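Local coordinates for uncharacterized protein YfeY (Escherichia coli, PDB 2QZB) that is of unknown function but belongs to the DUF1131 family and is probably made with a lipoprotein-type signal, consistent with an envelope protein, at residues 135-140 with 157-162; 44-49 with 59-64. All blocks are in the same frame, centred on the assembly; numbering follows the deposited sequence.

Interaction 1. Residues 135-140 with 157-162; sequences YQFSGE and WKVSKI
Tyr135 opens this antiparallel strand pairing beside Ile162, its ring edge at CG2 of the isoleucine, while its hydroxyl runs on to Thr93. At Gln136 the register slips by one residue, the mark of a classic beta bulge: Ser160 N bonds to Gln136 O at 2.8 Å. Lys161 N reaches Gln136 O as well, weakly, at 3.4 Å. The Gln136 side chain lies alongside Lys161, OE1 against CE; a water links OE1 to Ser160 OG, and NE2 is held by Glu124. At the next pair the side chains of Phe137 and Val159 diverge and cross obliquely, with Phe137 CE2 3.4 Å from Val159 CG2; the rings of Phe137 and Phe101 meet edge-to-face. Ser138 and Lys158 exchange two straight, in-plane backbone bonds, and the hydroxyls of Ser138 and Ser160 make a weak contact. Past the strand end, Gly139 lies flat over Trp157, its CA 3.4 Å from the centroid of the five-membered ring, a CH-pi contact so close that a CB here would clash with CD1. Glu140 O then meets the indole edge, accepting from Trp157 NE1 at 3.1 Å. An alanine in place of Trp157 would lose both the indole face and this N-H, and would probably loosen the chain at Gly139 and Glu140. Backbone bonds thus fix the strands, while one indole secures the exit by its face and its N-H.

Interaction 2. Residues 44-49 with 59-64; sequences RLRSGM and FFEVMK
A beta hairpin brings 44-49 against 59-64, with regular antiparallel pairing and paired backbone bonds at Arg44-Met63, Arg46-Glu61 and Gly48-Phe59. The central side-chain link is the salt bridge of Arg46 with Glu61: NE at 3.1 Å and NH2 at 3.0 Å both converge on Glu61 OE2, which lies in the guanidinium plane. Arg46 reaches it by leaving the backbone with CG anti to N and bending at chi3 (79°), whereas Glu61 stays extended. Met63, folded back at chi2 and chi3, lays its CE over the centre of one guanidinium face, 3.7 Å above the plane, so sulfur and methyl back the charged group while its edge is engaged. On the same side of the sheet, Phe59 curls over Gly48.

The other side is largely apolar: Leu45 CD1 touches both Phe60 CB and Val62 CG2, and Ser47 CB rests near the Phe60 ring. Helix 32-38 covers this side through Ile35, which touches both Leu45 and Phe60. Farther out, strand 67-73 flanks 59-64, with Val68 against Glu61 and Met63. At the Phe59 end the crowded chi1 (69°) swings the ring across the neighbouring strand, placing Gly48 CA 4.0 Å from its centroid.

How the interactions relate
Both interactions belong to the same eight-stranded antiparallel sheet, with centres about 22 Å apart and nearest atoms about 9 Å apart, so they do not touch. Interaction 2 comes first along the chain, pairing 44-52, one of the two outermost strands, with its hairpin partner 55-64. Interaction 1 follows nearer the C-terminus, joining strand 133-138 to the final strand 158-165. Strands 67-73 and 81-84 lie between the two pairings and carry the sheet across from one to the other. Because 158-165 sits beside 81-84, the end of the chain joins the early strands to the later group 112-114, 123-126 and 133-138, making one continuous sheet of the two halves.

Interaction 1. Residues 135-140 with 157-162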
ATOM      1  N   TYR A 135      -1.393   2.271   6.004  1.00 25.01           N
ATOM      2  CA  TYR A 135      -2.666   1.839   5.431  1.00 25.92           C
ATOM      3  C   TYR A 135      -3.287   3.071   4.812  1.00 25.65           C
ATOM      4  O   TYR A 135      -3.250   4.155   5.414  1.00 26.79           O
ATOM      5  CB  TYR A 135      -3.608   1.284   6.524  1.00 25.34           C
ATOM      6  CG  TYR A 135      -2.990   0.272   7.475  1.00 25.15           C
ATOM      7  CD1 TYR A 135      -2.424  -0.904   7.004  1.00 24.04           C
ATOM      8  CD2 TYR A 135      -2.992   0.490   8.856  1.00 25.44           C
ATOM      9  CE1 TYR A 135      -1.836  -1.816   7.864  1.00 24.65           C
ATOM     10  CE2 TYR A 135      -2.436  -0.440   9.728  1.00 21.53           C
ATOM     11  CZ  TYR A 135      -1.870  -1.581   9.233  1.00 25.64           C
ATOM     12  OH  TYR A 135      -1.336  -2.521  10.086  1.00 24.33           O
ATOM     13  N   GLN A 136      -3.844   2.952   3.623  1.00 25.25           N
ATOM     14  CA  GLN A 136      -4.721   4.022   3.146  1.00 26.01           C
ATOM     15  C   GLN A 136      -6.162   3.612   3.366  1.00 25.57           C
ATOM     16  O   GLN A 136      -6.500   2.412   3.303  1.00 24.68           O
ATOM     17  CB  GLN A 136      -4.486   4.384   1.666  1.00 26.57           C
ATOM     18  CG  GLN A 136      -3.082   4.910   1.355  1.00 28.48           C
ATOM     19  CD  GLN A 136      -2.964   5.567  -0.043  1.00 29.24           C
ATOM     20  OE1 GLN A 136      -3.880   5.480  -0.877  1.00 32.54           O
ATOM     21  NE2 GLN A 136      -1.828   6.230  -0.288  1.00 32.43           N
ATOM     22  N   PHE A 137      -7.016   4.605   3.622  1.00 25.65           N
ATOM     23  CA  PHE A 137      -8.429   4.359   3.929  1.00 25.66           C
ATOM     24  C   PHE A 137      -9.257   5.077   2.893  1.00 26.88           C
ATOM     25  O   PHE A 137      -8.839   6.117   2.390  1.00 26.44           O
ATOM     26  CB  PHE A 137      -8.779   4.877   5.345  1.00 24.48           C
ATOM     27  CG  PHE A 137      -8.225   4.012   6.441  1.00 23.52           C
ATOM     28  CD1 PHE A 137      -6.927   4.217   6.923  1.00 23.42           C
ATOM     29  CD2 PHE A 137      -8.963   2.973   6.948  1.00 22.78           C
ATOM     30  CE1 PHE A 137      -6.402   3.401   7.901  1.00 22.37           C
ATOM     31  CE2 PHE A 137      -8.452   2.168   7.926  1.00 24.50           C
ATOM     32  CZ  PHE A 137      -7.158   2.362   8.392  1.00 23.01           C
ATOM     33  N   SER A 138     -10.421   4.533   2.552  1.00 27.65           N
ATOM     34  CA  SER A 138     -11.375   5.325   1.764  1.00 29.63           C
ATOM     35  C   SER A 138     -12.794   5.108   2.233  1.00 30.49           C
ATOM     36  O   SER A 138     -13.085   4.119   2.924  1.00 29.95           O
ATOM     37  CB  SER A 138     -11.231   5.143   0.248  1.00 29.97           C
ATOM     38  OG  SER A 138     -10.888   3.837  -0.130  1.00 34.17           O
ATOM     39  N   GLY A 139     -13.667   6.049   1.893  1.00 31.37           N
ATOM     40  CA  GLY A 139     -15.046   6.035   2.392  1.00 33.76           C
ATOM     41  C   GLY A 139     -15.701   7.310   1.909  1.00 35.71           C
ATOM     42  O   GLY A 139     -15.113   8.015   1.077  1.00 35.16           O
ATOM     43  N   GLU A 140     -16.904   7.611   2.412  1.00 37.22           N
ATOM     44  CA  GLU A 140     -17.626   8.819   1.994  1.00 40.29           C
ATOM     45  C   GLU A 140     -16.935  10.087   2.477  1.00 40.21           C
ATOM     46  O   GLU A 140     -16.719  10.253   3.683  1.00 40.18           O
ATOM     47  CB  GLU A 140     -19.080   8.797   2.510  1.00 40.59           C
ATOM     48  CG  GLU A 140     -20.033   9.833   1.854  1.00 42.05           C
ATOM     49  CD  GLU A 140     -21.534   9.492   2.084  1.00 44.02           C
ATOM     50  OE1 GLU A 140     -21.820   8.474   2.782  1.00 48.34           O
ATOM     51  OE2 GLU A 140     -22.413  10.240   1.580  1.00 45.26           O
ATOM     52  N   TRP A 157     -14.755   4.485   7.492  1.00 27.01           N
ATOM     53  CA  TRP A 157     -13.835   4.201   6.375  1.00 25.00           C
ATOM     54  C   TRP A 157     -13.196   2.800   6.492  1.00 23.72           C
ATOM     55  O   TRP A 157     -13.188   2.194   7.558  1.00 22.15           O
ATOM     56  CB  TRP A 157     -12.789   5.314   6.269  1.00 25.20           C
ATOM     57  CG  TRP A 157     -13.353   6.594   5.662  1.00 23.53           C
ATOM     58  CD1 TRP A 157     -14.621   7.079   5.785  1.00 25.40           C
ATOM     59  CD2 TRP A 157     -12.642   7.536   4.840  1.00 25.16           C
ATOM     60  NE1 TRP A 157     -14.754   8.258   5.072  1.00 24.79           N
ATOM     61  CE2 TRP A 157     -13.550   8.552   4.480  1.00 25.84           C
ATOM     62  CE3 TRP A 157     -11.327   7.601   4.357  1.00 27.75           C
ATOM     63  CZ2 TRP A 157     -13.177   9.650   3.687  1.00 26.61           C
ATOM     64  CZ3 TRP A 157     -10.956   8.677   3.542  1.00 27.37           C
ATOM     65  CH2 TRP A 157     -11.885   9.690   3.220  1.00 26.93           C
ATOM     66  N   LYS A 158     -12.709   2.271   5.379  1.00 22.57           N
ATOM     67  CA  LYS A 158     -12.092   0.950   5.369  1.00 24.57           C
ATOM     68  C   LYS A 158     -10.773   1.010   4.620  1.00 23.92           C
ATOM     69  O   LYS A 158     -10.637   1.818   3.720  1.00 23.24           O
ATOM     70  CB  LYS A 158     -13.015  -0.086   4.697  1.00 24.93           C
ATOM     71  CG  LYS A 158     -14.284  -0.339   5.525  1.00 28.27           C
ATOM     72  CD  LYS A 158     -15.154  -1.410   4.918  1.00 32.51           C
ATOM     73  CE  LYS A 158     -16.471  -1.563   5.735  1.00 35.34           C
ATOM     74  NZ  LYS A 158     -17.488  -2.333   4.903  1.00 40.61           N
ATOM     75  N   VAL A 159      -9.853   0.116   4.978  1.00 22.50           N
ATOM     76  CA  VAL A 159      -8.558   0.043   4.375  1.00 23.16           C
ATOM     77  C   VAL A 159      -8.737  -0.274   2.893  1.00 24.22           C
ATOM     78  O   VAL A 159      -9.378  -1.280   2.544  1.00 24.40           O
ATOM     79  CB  VAL A 159      -7.680  -1.088   5.049  1.00 22.90           C
ATOM     80  CG1 VAL A 159      -6.386  -1.311   4.266  1.00 22.33           C
ATOM     81  CG2 VAL A 159      -7.347  -0.732   6.501  1.00 21.55           C
ATOM     82  N   SER A 160      -8.164   0.551   2.031  1.00 24.08           N
ATOM     83  CA  SER A 160      -8.263   0.320   0.584  1.00 25.00           C
ATOM     84  C   SER A 160      -6.889   0.055  -0.041  1.00 25.45           C
ATOM     85  O   SER A 160      -6.797  -0.396  -1.169  1.00 25.57           O
ATOM     86  CB  SER A 160      -8.913   1.513  -0.098  1.00 25.79           C
ATOM     87  OG  SER A 160      -8.205   2.689   0.233  1.00 25.00           O
ATOM     88  N   LYS A 161      -5.821   0.310   0.709  1.00 25.11           N
ATOM     89  CA  LYS A 161      -4.484  -0.064   0.269  1.00 24.86           C
ATOM     90  C   LYS A 161      -3.574  -0.289   1.477  1.00 24.47           C
ATOM     91  O   LYS A 161      -3.731   0.367   2.515  1.00 22.72           O
ATOM     92  CB  LYS A 161      -3.969   1.056  -0.625  1.00 25.68           C
ATOM     93  CG  LYS A 161      -2.639   0.867  -1.240  1.00 28.16           C
ATOM     94  CD  LYS A 161      -2.700   1.472  -2.621  1.00 36.35           C
ATOM     95  CE  LYS A 161      -2.573   2.958  -2.584  1.00 38.81           C
ATOM     96  NZ  LYS A 161      -2.444   3.491  -3.977  1.00 45.36           N
ATOM     97  N   ILE A 162      -2.633  -1.223   1.349  1.00 24.27           N
ATOM     98  CA  ILE A 162      -1.591  -1.387   2.345  1.00 24.11           C
ATOM     99  C   ILE A 162      -0.264  -0.995   1.652  1.00 25.12           C
ATOM    100  O   ILE A 162       0.042  -1.482   0.544  1.00 25.66           O
ATOM    101  CB  ILE A 162      -1.538  -2.846   2.920  1.00 23.70           C
ATOM    102  CG1 ILE A 162      -2.909  -3.252   3.521  1.00 23.28           C
ATOM    103  CG2 ILE A 162      -0.422  -2.962   3.994  1.00 24.39           C
ATOM    104  CD1 ILE A 162      -2.999  -4.668   3.903  1.00 22.45           C
TER
HETATM  105  O   HOH W   1      -6.520   4.045  -1.362  1.00 28.93           O

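Interaction 2. Residues 44-49 with 59-64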
ATOM      1  N   ARG A  44      -0.205 -11.724 -13.282  1.00 20.90           N
ATOM      2  CA  ARG A  44       0.464 -11.217 -14.456  1.00 21.57           C
ATOM      3  C   ARG A  44       1.252  -9.974 -14.020  1.00 21.82           C
ATOM      4  O   ARG A  44       1.066  -9.460 -12.913  1.00 21.83           O
ATOM      5  CB  ARG A  44      -0.587 -10.828 -15.519  1.00 21.58           C
ATOM      6  CG  ARG A  44      -1.135 -12.019 -16.378  1.00 22.16           C
ATOM      7  CD  ARG A  44      -1.855 -13.110 -15.547  1.00 22.52           C
ATOM      8  NE  ARG A  44      -2.518 -14.078 -16.425  1.00 23.33           N
ATOM      9  CZ  ARG A  44      -3.808 -14.049 -16.769  1.00 25.35           C
ATOM     10  NH1 ARG A  44      -4.641 -13.091 -16.334  1.00 24.28           N
ATOM     11  NH2 ARG A  44      -4.279 -14.986 -17.579  1.00 25.10           N
ATOM     12  N   LEU A  45       2.121  -9.487 -14.890  1.00 22.58           N
ATOM     13  CA  LEU A  45       3.022  -8.370 -14.585  1.00 22.55           C
ATOM     14  C   LEU A  45       3.064  -7.398 -15.782  1.00 22.92           C
ATOM     15  O   LEU A  45       3.119  -7.835 -16.946  1.00 22.34           O
ATOM     16  CB  LEU A  45       4.421  -8.942 -14.286  1.00 23.05           C
ATOM     17  CG  LEU A  45       5.500  -8.010 -13.725  1.00 24.67           C
ATOM     18  CD1 LEU A  45       5.132  -7.430 -12.329  1.00 21.47           C
ATOM     19  CD2 LEU A  45       6.796  -8.768 -13.643  1.00 24.83           C
ATOM     20  N   ARG A  46       3.025  -6.100 -15.498  1.00 21.11           N
ATOM     21  CA  ARG A  46       2.968  -5.059 -16.496  1.00 22.22           C
ATOM     22  C   ARG A  46       4.006  -4.022 -16.042  1.00 22.76           C
ATOM     23  O   ARG A  46       4.345  -4.000 -14.883  1.00 21.99           O
ATOM     24  CB  ARG A  46       1.595  -4.420 -16.347  1.00 22.89           C
ATOM     25  CG  ARG A  46       1.053  -3.870 -17.502  1.00 25.04           C
ATOM     26  CD  ARG A  46      -0.416  -3.984 -17.391  1.00 26.58           C
ATOM     27  NE  ARG A  46      -1.060  -2.980 -16.544  1.00 26.11           N
ATOM     28  CZ  ARG A  46      -2.270  -2.520 -16.812  1.00 27.21           C
ATOM     29  NH1 ARG A  46      -2.919  -2.971 -17.892  1.00 25.75           N
ATOM     30  NH2 ARG A  46      -2.826  -1.606 -16.031  1.00 25.17           N
ATOM     31  N   SER A  47       4.499  -3.160 -16.934  1.00 22.76           N
ATOM     32  CA  SER A  47       5.437  -2.137 -16.500  1.00 23.38           C
ATOM     33  C   SER A  47       5.056  -0.750 -16.964  1.00 23.41           C
ATOM     34  O   SER A  47       4.153  -0.566 -17.764  1.00 22.61           O
ATOM     35  CB  SER A  47       6.904  -2.470 -16.822  1.00 23.43           C
ATOM     36  OG  SER A  47       7.166  -2.500 -18.225  1.00 26.29           O
ATOM     37  N   GLY A  48       5.772   0.239 -16.446  1.00 23.82           N
ATOM     38  CA  GLY A  48       5.494   1.632 -16.771  1.00 24.44           C
ATOM     39  C   GLY A  48       6.639   2.513 -16.266  1.00 25.31           C
ATOM     40  O   GLY A  48       7.567   2.038 -15.623  1.00 24.24           O
ATOM     41  N   MET A  49       6.576   3.786 -16.579  1.00 26.90           N
ATOM     42  CA  MET A  49       7.633   4.685 -16.180  1.00 28.86           C
ATOM     43  C   MET A  49       6.956   5.922 -15.782  1.00 29.51           C
ATOM     44  O   MET A  49       5.830   6.216 -16.240  1.00 30.40           O
ATOM     45  CB  MET A  49       8.607   4.962 -17.325  1.00 28.84           C
ATOM     46  CG  MET A  49       9.634   3.857 -17.534  1.00 30.31           C
ATOM     47  SD  MET A  49      10.917   4.285 -18.736  1.00 31.18           S
ATOM     48  CE  MET A  49      11.931   2.851 -18.638  1.00 34.14           C
ATOM     49  N   PHE A  59       8.309   1.497 -12.870  1.00 25.45           N
ATOM     50  CA  PHE A  59       7.454   0.790 -11.914  1.00 24.31           C
ATOM     51  C   PHE A  59       6.847  -0.467 -12.554  1.00 23.48           C
ATOM     52  O   PHE A  59       6.864  -0.587 -13.790  1.00 21.42           O
ATOM     53  CB  PHE A  59       6.380   1.709 -11.303  1.00 24.17           C
ATOM     54  CG  PHE A  59       5.317   2.158 -12.256  1.00 24.54           C
ATOM     55  CD1 PHE A  59       5.450   3.344 -12.950  1.00 24.84           C
ATOM     56  CD2 PHE A  59       4.156   1.425 -12.408  1.00 23.77           C
ATOM     57  CE1 PHE A  59       4.462   3.766 -13.818  1.00 26.18           C
ATOM     58  CE2 PHE A  59       3.175   1.809 -13.283  1.00 27.45           C
ATOM     59  CZ  PHE A  59       3.304   3.015 -13.984  1.00 28.21           C
ATOM     60  N   PHE A  60       6.357  -1.386 -11.716  1.00 22.45           N
ATOM     61  CA  PHE A  60       5.632  -2.581 -12.185  1.00 21.89           C
ATOM     62  C   PHE A  60       4.265  -2.644 -11.531  1.00 21.40           C
ATOM     63  O   PHE A  60       4.111  -2.267 -10.375  1.00 19.67           O
ATOM     64  CB  PHE A  60       6.419  -3.883 -11.916  1.00 21.80           C
ATOM     65  CG  PHE A  60       7.669  -4.011 -12.740  1.00 24.22           C
ATOM     66  CD1 PHE A  60       8.876  -3.424 -12.301  1.00 26.92           C
ATOM     67  CD2 PHE A  60       7.646  -4.675 -13.979  1.00 25.05           C
ATOM     68  CE1 PHE A  60      10.024  -3.496 -13.065  1.00 24.36           C
ATOM     69  CE2 PHE A  60       8.779  -4.768 -14.751  1.00 23.70           C
ATOM     70  CZ  PHE A  60       9.979  -4.172 -14.308  1.00 25.71           C
ATOM     71  N   GLU A  61       3.273  -3.100 -12.294  1.00 21.05           N
ATOM     72  CA  GLU A  61       1.958  -3.445 -11.779  1.00 22.07           C
ATOM     73  C   GLU A  61       1.808  -4.956 -11.836  1.00 21.39           C
ATOM     74  O   GLU A  61       1.953  -5.601 -12.896  1.00 21.51           O
ATOM     75  CB  GLU A  61       0.843  -2.744 -12.578  1.00 22.23           C
ATOM     76  CG  GLU A  61       0.696  -1.236 -12.221  1.00 24.39           C
ATOM     77  CD  GLU A  61      -0.307  -0.531 -13.092  1.00 25.07           C
ATOM     78  OE1 GLU A  61      -0.935   0.445 -12.636  1.00 31.76           O
ATOM     79  OE2 GLU A  61      -0.505  -0.982 -14.236  1.00 29.16           O
ATOM     80  N   VAL A  62       1.544  -5.516 -10.680  1.00 20.86           N
ATOM     81  CA  VAL A  62       1.277  -6.908 -10.529  1.00 20.49           C
ATOM     82  C   VAL A  62      -0.230  -7.030 -10.701  1.00 20.86           C
ATOM     83  O   VAL A  62      -0.987  -6.384 -10.016  1.00 21.29           O
ATOM     84  CB  VAL A  62       1.707  -7.387  -9.139  1.00 20.93           C
ATOM     85  CG1 VAL A  62       1.333  -8.838  -8.956  1.00 21.14           C
ATOM     86  CG2 VAL A  62       3.245  -7.198  -8.946  1.00 20.15           C
ATOM     87  N   MET A  63      -0.659  -7.850 -11.635  1.00 20.98           N
ATOM     88  CA  MET A  63      -2.058  -7.837 -12.045  1.00 22.07           C
ATOM     89  C   MET A  63      -2.757  -9.098 -11.562  1.00 23.14           C
ATOM     90  O   MET A  63      -2.215 -10.197 -11.663  1.00 22.93           O
ATOM     91  CB  MET A  63      -2.177  -7.749 -13.576  1.00 21.07           C
ATOM     92  CG  MET A  63      -1.453  -6.514 -14.232  1.00 21.00           C
ATOM     93  SD  MET A  63      -2.099  -4.919 -13.672  1.00 14.28           S
ATOM     94  CE  MET A  63      -3.737  -4.876 -14.347  1.00 23.75           C
ATOM     95  N   LYS A  64      -3.963  -8.927 -11.072  1.00 24.83           N
ATOM     96  CA  LYS A  64      -4.772 -10.062 -10.624  1.00 28.19           C
ATOM     97  C   LYS A  64      -6.053  -9.960 -11.417  1.00 27.84           C
ATOM     98  O   LYS A  64      -6.887  -9.098 -11.172  1.00 27.95           O
ATOM     99  CB  LYS A  64      -5.035 -10.013  -9.127  1.00 27.12           C
ATOM    100  CG  LYS A  64      -5.672 -11.325  -8.588  1.00 32.42           C
ATOM    101  CD  LYS A  64      -5.845 -11.331  -7.079  1.00 31.22           C
ATOM    102  CE  LYS A  64      -7.170 -10.716  -6.647  1.00 37.45           C
ATOM    103  NZ  LYS A  64      -7.580 -11.208  -5.269  1.00 37.71           N
TER